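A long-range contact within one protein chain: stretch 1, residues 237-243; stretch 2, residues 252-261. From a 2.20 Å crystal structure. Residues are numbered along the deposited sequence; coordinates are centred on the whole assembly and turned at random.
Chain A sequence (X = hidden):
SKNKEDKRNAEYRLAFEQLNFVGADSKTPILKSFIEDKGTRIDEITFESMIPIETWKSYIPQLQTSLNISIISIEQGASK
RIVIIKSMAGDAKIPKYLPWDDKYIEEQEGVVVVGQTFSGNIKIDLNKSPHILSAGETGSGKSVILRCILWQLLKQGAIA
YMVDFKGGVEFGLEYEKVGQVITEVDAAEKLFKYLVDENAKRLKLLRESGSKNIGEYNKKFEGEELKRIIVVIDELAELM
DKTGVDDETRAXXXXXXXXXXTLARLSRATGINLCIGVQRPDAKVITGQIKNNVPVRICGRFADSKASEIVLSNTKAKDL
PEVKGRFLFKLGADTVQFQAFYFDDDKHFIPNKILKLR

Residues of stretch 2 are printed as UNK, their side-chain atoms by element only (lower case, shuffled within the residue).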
# COMPACT_ATOMS: atom_id res chain seq x y z
N ALA A 237 -9.04 -1.12 12.58
CA ALA A 237 -9.82 -2.02 13.45
C ALA A 237 -10.18 -1.39 14.81
O ALA A 237 -11.24 -1.67 15.33
CB ALA A 237 -9.09 -3.35 13.66
N GLU A 238 -9.32 -0.50 15.35
CA GLU A 238 -9.57 0.22 16.62
C GLU A 238 -10.80 1.17 16.54
O GLU A 238 -11.42 1.48 17.57
CB GLU A 238 -8.32 1.02 17.04
CG GLU A 238 -7.17 0.12 17.52
CD GLU A 238 -5.79 0.73 17.66
OE1 GLU A 238 -5.63 1.96 17.43
OE2 GLU A 238 -4.85 -0.03 17.98
N LEU A 239 -11.16 1.62 15.32
CA LEU A 239 -12.32 2.49 15.10
C LEU A 239 -13.51 1.71 14.51
O LEU A 239 -14.65 2.11 14.73
CB LEU A 239 -11.95 3.63 14.12
CG LEU A 239 -10.93 4.70 14.55
CD1 LEU A 239 -10.70 5.67 13.45
CD2 LEU A 239 -11.40 5.48 15.80
N MSE A 240 -13.25 0.66 13.70
CA MSE A 240 -14.29 -0.08 12.98
C MSE A 240 -14.76 -1.37 13.65
O MSE A 240 -15.94 -1.68 13.57
CB MSE A 240 -13.87 -0.38 11.54
CG MSE A 240 -13.65 0.86 10.70
SE MSE A 240 -15.27 1.89 10.39
CE MSE A 240 -14.50 3.74 10.40
N ASP A 241 -13.84 -2.14 14.26
CA ASP A 241 -14.22 -3.40 14.91
C ASP A 241 -14.91 -3.13 16.24
O ASP A 241 -14.27 -2.75 17.22
CB ASP A 241 -13.02 -4.36 15.05
CG ASP A 241 -13.39 -5.77 15.47
OD1 ASP A 241 -14.24 -5.92 16.38
OD2 ASP A 241 -12.82 -6.72 14.89
N LYS A 242 -16.24 -3.36 16.26
CA LYS A 242 -17.12 -3.12 17.41
C LYS A 242 -17.54 -4.38 18.18
O LYS A 242 -18.31 -4.27 19.14
CB LYS A 242 -18.41 -2.41 16.90
CG LYS A 242 -18.19 -1.10 16.17
CD LYS A 242 -19.43 -0.67 15.36
CE LYS A 242 -19.09 -0.22 13.95
NZ LYS A 242 -18.22 1.01 13.93
N THR A 243 -17.06 -5.57 17.79
CA THR A 243 -17.51 -6.88 18.31
C THR A 243 -17.60 -7.08 19.85
O THR A 243 -18.64 -7.60 20.30
CB THR A 243 -16.70 -8.04 17.72
OG1 THR A 243 -15.31 -7.85 17.97
CG2 THR A 243 -16.95 -8.24 16.24
N UNK A 252 -20.66 5.14 20.43
CA UNK A 252 -19.56 6.08 20.24
C UNK A 252 -18.79 5.72 18.94
O UNK A 252 -18.56 6.60 18.11
n UNK A 252 -16.98 9.34 24.30
c UNK A 252 -18.65 6.03 21.46
c UNK A 252 -16.53 8.63 23.08
c UNK A 252 -17.20 7.30 22.94
c UNK A 252 -17.60 7.10 21.51
N UNK A 253 -18.44 4.43 18.75
CA UNK A 253 -17.75 3.94 17.54
C UNK A 253 -18.61 4.11 16.28
O UNK A 253 -18.09 4.43 15.22
c UNK A 253 -17.28 2.48 17.68
c UNK A 253 -16.13 2.21 18.68
c UNK A 253 -14.91 3.06 18.39
c UNK A 253 -15.74 0.74 18.69
N UNK A 254 -19.94 3.90 16.40
CA UNK A 254 -20.92 4.09 15.33
C UNK A 254 -20.90 5.57 14.93
O UNK A 254 -20.84 5.87 13.74
c UNK A 254 -22.35 3.60 15.72
c UNK A 254 -22.38 2.08 15.86
c UNK A 254 -23.42 4.07 14.72
N UNK A 255 -20.89 6.49 15.91
CA UNK A 255 -20.85 7.94 15.69
C UNK A 255 -19.56 8.31 14.97
O UNK A 255 -19.62 8.99 13.95
n UNK A 255 -23.06 8.70 20.73
c UNK A 255 -22.61 10.12 18.31
n UNK A 255 -21.11 9.50 21.61
n UNK A 255 -21.74 10.13 19.49
c UNK A 255 -21.84 9.93 17.01
c UNK A 255 -20.98 8.66 17.03
c UNK A 255 -21.97 9.44 20.61
N UNK A 256 -18.40 7.78 15.42
CA UNK A 256 -17.08 7.99 14.80
C UNK A 256 -17.05 7.46 13.35
O UNK A 256 -16.45 8.12 12.49
c UNK A 256 -15.79 8.14 16.97
c UNK A 256 -14.61 7.32 14.85
c UNK A 256 -15.95 7.37 15.65
c UNK A 256 -14.99 7.39 18.09
N UNK A 257 -17.65 6.26 13.10
CA UNK A 257 -17.71 5.66 11.76
C UNK A 257 -18.52 6.58 10.81
O UNK A 257 -18.13 6.76 9.65
c UNK A 257 -18.69 3.67 10.45
o UNK A 257 -19.98 1.92 11.45
o UNK A 257 -19.18 1.58 9.43
c UNK A 257 -18.31 4.25 11.81
c UNK A 257 -19.33 2.29 10.45
N UNK A 258 -19.61 7.17 11.34
CA UNK A 258 -20.44 8.12 10.62
C UNK A 258 -19.63 9.34 10.24
O UNK A 258 -19.75 9.84 9.10
N UNK A 259 -18.72 9.79 11.15
CA UNK A 259 -17.85 10.94 10.87
C UNK A 259 -16.76 10.60 9.85
O UNK A 259 -16.49 11.42 8.98
c UNK A 259 -19.88 12.96 15.24
c UNK A 259 -18.66 12.39 15.57
c UNK A 259 -17.82 11.92 14.57
c UNK A 259 -20.25 13.07 13.91
c UNK A 259 -18.19 11.98 13.23
o UNK A 259 -20.70 13.42 16.25
c UNK A 259 -17.23 11.53 12.14
c UNK A 259 -19.40 12.59 12.92
N UNK A 260 -16.14 9.41 9.96
CA UNK A 260 -15.08 8.94 9.06
C UNK A 260 -15.59 8.78 7.64
O UNK A 260 -14.92 9.23 6.71
o UNK A 260 -13.89 7.95 10.90
c UNK A 260 -13.27 7.17 8.74
c UNK A 260 -14.42 7.65 9.61
N UNK A 261 -16.79 8.18 7.49
CA UNK A 261 -17.48 7.95 6.22
C UNK A 261 -17.77 9.25 5.51
O UNK A 261 -17.45 9.36 4.33
c UNK A 261 -18.79 7.19 6.44
o UNK A 261 -18.50 5.87 6.86

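Position 252 carries four carbons in a row ending in a nitrogen, and its side chain is out of reach of stretch 1. An unbranched chain of that length is Lys 252, whose amine is hydrogen-bonded elsewhere in the structure.

Position 253 has four carbons, forked at the second, and its CA-to-CB bond points toward stretch 1. One carbon of the fork lies against Leu 239 O, the other against Lys 242 CG and Asp 241 O; this is Leu 253. Leu 253 CD2 lies 3.8 Å from Leu 239 O, while Leu 253 CD1 lies 4.0 Å from Lys 242 CG and 4.1 Å from Asp 241 O, so the two methyls meet the end of the first helix and the turn after it.

At 254 one carbon carries two more. The CA-to-CB bond points away, yet one arm still touches Lys 242 CD. This is Val 254, with CG2 4.1 Å from Lys 242 CD.

Position 255 shows three carbons, a nitrogen, then a carbon bearing two nitrogens, all out of reach of stretch 1: a guanidinium, hence Arg 255.

Position 256 has four carbons forked at the first, one arm two carbons long; the short arm packs on Leu 239 CD2. This is Ile 256, its CG2 3.8 Å from Leu 239 CD2, an apolar contact between buried side chains.

Position 257 has three carbons, the third carrying two oxygens, and its CA-to-CB bond points toward stretch 1. One oxygen meets Lys 242 NZ, and a carbon meets Met 240 SE. This carboxylate is Glu 257. OE1 accepts a hydrogen bond from Lys 242 NZ at 3.2 Å, within a salt bridge, and CG lies 3.9 Å from Met 240 SE.

Position 258 has no side-chain atoms and is Gly 258.

Position 259 has one carbon, then a six-carbon ring bearing an oxygen, too far away to touch stretch 1: Tyr 259.

At 260 one carbon carries an oxygen and a carbon, and CB lies 4.0 Å from Met 240 CE. This is Thr 260; OG1 donates to Ile 256 O at 3.0 Å, satisfying the hydroxyl within its own helix.

Position 261, one carbon then one oxygen, touches nothing on stretch 1. It is Ser 261; OG donates to Glu 257 O at 3.0 Å.

The contact buries 443 Å², summed over both sides. The CA-to-CB bonds of Leu 253, Ile 256, Glu 257 and Thr 260 point toward stretch 1, gathered on one helical face. Selenomethionine Met 240, despite a CA-to-CB bond directed away, bends through chi1 and chi2 in m so that its end reaches Glu 257 and Thr 260. Lys 242 joins apolar and polar packing: its aliphatic carbons lie against Leu 253 and Val 254, its amine against Glu 257.

Stretch 2 252-261: KLVRIEGYTS
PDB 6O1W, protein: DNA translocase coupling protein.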